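PDB 4YXT: polyketide biosynthesis 3-hydroxy-3-methylglutaryl-ACP synthase PksG from Bacillus subtilis, which catalyses the aldol condensation of acetyl-AcpK with a carrier-bound beta-ketothioester intermediate during assembly of the antibiotic bacillaene. Local coordinates for residues 34-46 against 288-300. The protein carries 1 engineered substitution. Sequence-based numbering, arbitrary orientation.
Sequences FENLLMKEKAVAL and LNYCQRVGNIMGA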
loop_
_atom_site.group_PDB
_atom_site.type_symbol
_atom_site.label_atom_id
_atom_site.label_comp_id
_atom_site.label_asym_id
_atom_site.label_seq_id
_atom_site.Cartn_x
_atom_site.Cartn_y
_atom_site.Cartn_z
ATOM N N PHE A 34 25.185 17.092 -18.028
ATOM C CA PHE A 34 25.265 16.930 -16.603
ATOM C C PHE A 34 24.811 18.195 -15.874
ATOM O O PHE A 34 24.107 18.102 -14.890
ATOM C CB PHE A 34 26.673 16.577 -16.152
ATOM C CG PHE A 34 26.847 16.659 -14.654
ATOM C CD1 PHE A 34 26.408 15.613 -13.834
ATOM C CD2 PHE A 34 27.413 17.790 -14.064
ATOM C CE1 PHE A 34 26.563 15.677 -12.459
ATOM C CE2 PHE A 34 27.561 17.866 -12.693
ATOM C CZ PHE A 34 27.133 16.804 -11.885
ATOM N N GLU A 35 25.218 19.365 -16.372
ATOM C CA GLU A 35 24.951 20.641 -15.698
ATOM C C GLU A 35 23.476 20.985 -15.799
ATOM O O GLU A 35 22.918 21.684 -14.952
ATOM C CB GLU A 35 25.805 21.783 -16.294
ATOM C CG GLU A 35 27.297 21.664 -16.007
ATOM C CD GLU A 35 28.131 22.887 -16.423
ATOM O OE1 GLU A 35 29.374 22.802 -16.350
ATOM O OE2 GLU A 35 27.587 23.945 -16.794
ATOM N N ASN A 36 22.843 20.501 -16.851
ATOM C CA ASN A 36 21.419 20.717 -17.033
ATOM C C ASN A 36 20.543 19.920 -16.076
ATOM O O ASN A 36 19.465 20.336 -15.794
ATOM C CB ASN A 36 21.039 20.454 -18.480
ATOM C CG ASN A 36 21.391 21.634 -19.375
ATOM O OD1 ASN A 36 20.901 22.755 -19.161
ATOM N ND2 ASN A 36 22.244 21.395 -20.379
ATOM N N LEU A 37 21.010 18.793 -15.572
ATOM C CA LEU A 37 20.345 18.090 -14.436
ATOM C C LEU A 37 20.071 18.993 -13.204
ATOM O O LEU A 37 18.980 18.952 -12.595
ATOM C CB LEU A 37 21.221 16.958 -13.970
ATOM C CG LEU A 37 21.682 15.996 -15.058
ATOM C CD1 LEU A 37 22.561 14.935 -14.426
ATOM C CD2 LEU A 37 20.481 15.385 -15.787
ATOM N N LEU A 38 21.074 19.803 -12.853
ATOM C CA LEU A 38 21.033 20.731 -11.723
ATOM C C LEU A 38 21.129 19.985 -10.404
ATOM O O LEU A 38 20.337 20.214 -9.502
ATOM C CB LEU A 38 19.768 21.607 -11.741
ATOM C CG LEU A 38 19.445 22.515 -12.928
ATOM C CD1 LEU A 38 18.187 23.347 -12.649
ATOM C CD2 LEU A 38 20.553 23.461 -13.352
ATOM N N MET A 39 22.085 19.089 -10.301
ATOM C CA MET A 39 22.264 18.254 -9.111
ATOM C C MET A 39 23.679 18.426 -8.543
ATOM O O MET A 39 24.581 18.767 -9.270
ATOM C CB MET A 39 21.953 16.803 -9.469
ATOM C CG MET A 39 20.478 16.597 -9.855
ATOM S SD MET A 39 19.233 17.190 -8.651
ATOM C CE MET A 39 18.662 15.615 -7.998
ATOM N N LYS A 40 23.868 18.234 -7.237
ATOM C CA LYS A 40 25.200 18.456 -6.630
ATOM C C LYS A 40 25.632 17.320 -5.773
ATOM O O LYS A 40 26.786 16.986 -5.773
ATOM C CB LYS A 40 25.255 19.747 -5.790
ATOM C CG LYS A 40 24.588 20.962 -6.422
ATOM C CD LYS A 40 24.203 21.988 -5.381
ATOM C CE LYS A 40 25.390 22.860 -4.975
ATOM N NZ LYS A 40 24.940 23.995 -4.087
ATOM N N GLU A 41 24.726 16.740 -5.004
ATOM C CA GLU A 41 25.092 15.635 -4.183
ATOM C C GLU A 41 23.999 14.605 -4.279
ATOM O O GLU A 41 22.876 14.913 -4.570
ATOM C CB GLU A 41 25.268 16.081 -2.721
ATOM C CG GLU A 41 26.237 17.246 -2.519
ATOM C CD GLU A 41 26.044 17.963 -1.188
ATOM O OE1 GLU A 41 24.888 18.133 -0.740
ATOM O OE2 GLU A 41 27.048 18.383 -0.582
ATOM N N LYS A 42 24.367 13.358 -4.083
ATOM C CA LYS A 42 23.379 12.315 -3.854
ATOM C C LYS A 42 23.756 11.601 -2.565
ATOM O O LYS A 42 24.947 11.337 -2.340
ATOM C CB LYS A 42 23.314 11.357 -5.031
ATOM C CG LYS A 42 24.601 10.583 -5.350
ATOM C CD LYS A 42 24.301 9.665 -6.528
ATOM C CE LYS A 42 25.299 8.523 -6.636
ATOM N NZ LYS A 42 24.733 7.462 -7.522
ATOM N N ALA A 43 22.765 11.332 -1.715
ATOM C CA ALA A 43 22.936 10.393 -0.624
ATOM C C ALA A 43 23.220 9.012 -1.163
ATOM O O ALA A 43 22.705 8.639 -2.208
ATOM C CB ALA A 43 21.673 10.354 0.213
ATOM N N VAL A 44 24.031 8.229 -0.453
ATOM C CA VAL A 44 24.317 6.835 -0.837
ATOM C C VAL A 44 24.086 5.918 0.388
ATOM O O VAL A 44 24.773 6.028 1.423
ATOM C CB VAL A 44 25.743 6.667 -1.407
ATOM C CG1 VAL A 44 25.971 5.242 -1.938
ATOM C CG2 VAL A 44 26.032 7.694 -2.500
ATOM N N ALA A 45 23.062 5.063 0.300
ATOM C CA ALA A 45 22.785 4.089 1.345
ATOM C C ALA A 45 23.954 3.089 1.470
ATOM O O ALA A 45 24.434 2.537 0.473
ATOM C CB ALA A 45 21.495 3.329 1.051
ATOM N N LEU A 46 24.372 2.855 2.711
ATOM C CA LEU A 46 25.395 1.882 3.028
ATOM C C LEU A 46 24.782 0.508 3.330
ATOM O O LEU A 46 23.575 0.395 3.631
ATOM C CB LEU A 46 26.180 2.372 4.234
ATOM C CG LEU A 46 26.743 3.783 4.051
ATOM C CD1 LEU A 46 26.708 4.633 5.322
ATOM C CD2 LEU A 46 28.146 3.639 3.526
ATOM N N LEU A 288 13.835 23.318 -4.412
ATOM C CA LEU A 288 14.851 22.436 -5.022
ATOM C C LEU A 288 16.123 22.305 -4.214
ATOM O O LEU A 288 16.932 21.428 -4.492
ATOM C CB LEU A 288 15.243 22.930 -6.435
ATOM C CG LEU A 288 14.279 22.676 -7.598
ATOM C CD1 LEU A 288 12.983 23.428 -7.365
ATOM C CD2 LEU A 288 14.891 23.152 -8.897
ATOM N N ASN A 289 16.321 23.192 -3.246
ATOM C CA ASN A 289 17.528 23.191 -2.447
ATOM C C ASN A 289 17.926 21.824 -1.874
ATOM O O ASN A 289 19.038 21.329 -2.161
ATOM C CB ASN A 289 17.396 24.213 -1.334
ATOM C CG ASN A 289 18.706 24.445 -0.584
ATOM O OD1 ASN A 289 19.252 23.569 0.051
ATOM N ND2 ASN A 289 19.181 25.652 -0.654
ATOM N N TYR A 290 17.046 21.168 -1.107
ATOM C CA TYR A 290 17.437 19.865 -0.498
ATOM C C TYR A 290 17.480 18.733 -1.524
ATOM O O TYR A 290 18.277 17.792 -1.456
ATOM C CB TYR A 290 16.492 19.478 0.637
ATOM C CG TYR A 290 16.458 20.420 1.769
ATOM C CD1 TYR A 290 17.541 21.265 2.044
ATOM C CD2 TYR A 290 15.352 20.488 2.589
ATOM C CE1 TYR A 290 17.509 22.142 3.095
ATOM C CE2 TYR A 290 15.308 21.374 3.660
ATOM C CZ TYR A 290 16.383 22.202 3.926
ATOM O OH TYR A 290 16.332 23.113 4.996
ATOM N N CYS A 291 16.593 18.825 -2.485
ATOM C CA CYS A 291 16.557 17.833 -3.533
ATOM C C CYS A 291 17.900 17.725 -4.226
ATOM O O CYS A 291 18.351 16.636 -4.507
ATOM C CB CYS A 291 15.430 18.178 -4.528
ATOM S SG CYS A 291 13.804 18.016 -3.737
ATOM N N GLN A 292 18.545 18.859 -4.455
ATOM C CA GLN A 292 19.857 18.875 -5.056
ATOM C C GLN A 292 20.949 18.240 -4.223
ATOM O O GLN A 292 22.028 18.034 -4.742
ATOM C CB GLN A 292 20.328 20.304 -5.245
ATOM C CG GLN A 292 19.526 21.106 -6.241
ATOM C CD GLN A 292 20.232 22.401 -6.527
ATOM O OE1 GLN A 292 21.202 22.420 -7.286
ATOM N NE2 GLN A 292 19.801 23.474 -5.874
ATOM N N ARG A 293 20.706 17.991 -2.943
ATOM C CA ARG A 293 21.733 17.464 -2.072
ATOM C C ARG A 293 21.520 16.013 -1.706
ATOM O O ARG A 293 22.454 15.317 -1.259
ATOM C CB ARG A 293 21.855 18.347 -0.837
ATOM C CG ARG A 293 22.167 19.804 -1.130
ATOM C CD ARG A 293 22.301 20.657 0.152
ATOM N NE ARG A 293 23.405 20.124 0.926
ATOM C CZ ARG A 293 23.735 20.474 2.144
ATOM N NH1 ARG A 293 23.023 21.357 2.827
ATOM N NH2 ARG A 293 24.764 19.859 2.696
ATOM N N VAL A 294 20.311 15.527 -1.974
ATOM C CA VAL A 294 19.979 14.111 -1.720
ATOM C C VAL A 294 19.819 13.209 -2.960
ATOM O O VAL A 294 20.160 12.013 -2.965
ATOM C CB VAL A 294 18.709 14.069 -0.837
ATOM C CG1 VAL A 294 18.527 12.693 -0.234
ATOM C CG2 VAL A 294 18.880 15.049 0.314
ATOM N N GLY A 295 19.315 13.783 -4.030
ATOM C CA GLY A 295 19.018 12.996 -5.214
ATOM C C GLY A 295 17.529 12.736 -5.346
ATOM O O GLY A 295 16.746 13.314 -4.638
ATOM N N ASN A 296 17.169 11.934 -6.329
ATOM C CA ASN A 296 15.832 11.450 -6.503
ATOM C C ASN A 296 15.572 10.394 -5.433
ATOM O O ASN A 296 16.172 9.307 -5.425
ATOM C CB ASN A 296 15.639 10.809 -7.895
ATOM C CG ASN A 296 14.269 10.154 -8.053
ATOM O OD1 ASN A 296 13.278 10.517 -7.397
ATOM N ND2 ASN A 296 14.220 9.156 -8.918
ATOM N N ILE A 297 14.646 10.714 -4.555
ATOM C CA ILE A 297 14.306 9.855 -3.427
ATOM C C ILE A 297 12.965 9.187 -3.670
ATOM O O ILE A 297 12.342 8.682 -2.746
ATOM C CB ILE A 297 14.295 10.741 -2.142
ATOM C CG1 ILE A 297 15.708 11.162 -1.843
ATOM C CG2 ILE A 297 13.800 10.026 -0.926
ATOM C CD1 ILE A 297 16.677 10.057 -2.026
ATOM N N MET A 298 12.507 9.229 -4.918
ATOM C CA MET A 298 11.321 8.484 -5.386
ATOM C C MET A 298 10.005 8.863 -4.687
ATOM O O MET A 298 9.547 10.009 -4.821
ATOM C CB MET A 298 11.643 7.014 -5.355
ATOM C CG MET A 298 12.712 6.672 -6.385
ATOM S SD MET A 298 13.386 5.039 -6.179
ATOM C CE MET A 298 14.832 5.534 -5.238
ATOM N N GLY A 299 9.423 7.931 -3.944
ATOM C CA GLY A 299 8.256 8.188 -3.161
ATOM C C GLY A 299 8.355 9.375 -2.230
ATOM O O GLY A 299 7.348 9.975 -1.871
ATOM N N ALA A 300 9.546 9.720 -1.788
ATOM C CA ALA A 300 9.657 10.808 -0.805
ATOM C C ALA A 300 10.094 12.122 -1.446
ATOM O O ALA A 300 10.277 13.156 -0.733
ATOM C CB ALA A 300 10.621 10.409 0.284
HETATM O O HOH W 1 25.976 17.738 2.161
#
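In this thiolase-fold HMG synthase, edge strand 41-43 of a small three-stranded sheet runs over the C-terminal end of the short helix 291-294, close to the active site, and backbone N-H groups of this strand and of Lys-40 just before it meet the carbonyls of the helix's last turn. Gln-292 O takes two bonds in its carbonyl plane, one from Lys-40 N and a straighter one (169°) from Glu-41 N at 3.0 Å. Further along, Ala-43 N reaches Val-294 O at 3.0 Å from above that carbonyl plane, while Ala-43 CB rests on Val-294 CG1. Because the other edge of strand 41-43 pairs with strand 16-19, the helix end is tied to the sheet. Gly-295, directly after the helix, has positive phi, a conformation that calls for glycine. It leads into Asn-296, whose OD1 accepts from Met-298 N in an Asx turn; the side chain of Asn-296 lies about 4 Å from that of His-250, the proton donor/acceptor by similarity, and about 5 Å from that of Cys-114, by similarity the acyl-thioester residue. Met-39, its chain bent at chi2 (-53°) and again at chi3, lays its thioether end against segment 288-300: SD lies against Gln-292 CA, and CE touches Gly-295 CA at 3.8 Å. At the more exposed side, the aliphatic part of Lys-40 crosses the side chain of Gln-292 at a slant. Next to it, Glu-41 and Arg-293 run side by side in the same direction, their carboxylate and guanidinium planes 40° apart. Arg-359 forms a second salt bridge to Glu-41 OE1 and also bonds Arg-293 O, while Asp-357 pairs with Arg-293 NH2. Within this charge network, which would probably favour an ionised carboxylate, Arg-293 NE points its N-H in the guanidinium plane at the syn side of Glu-41 OE1, 3.0 Å away.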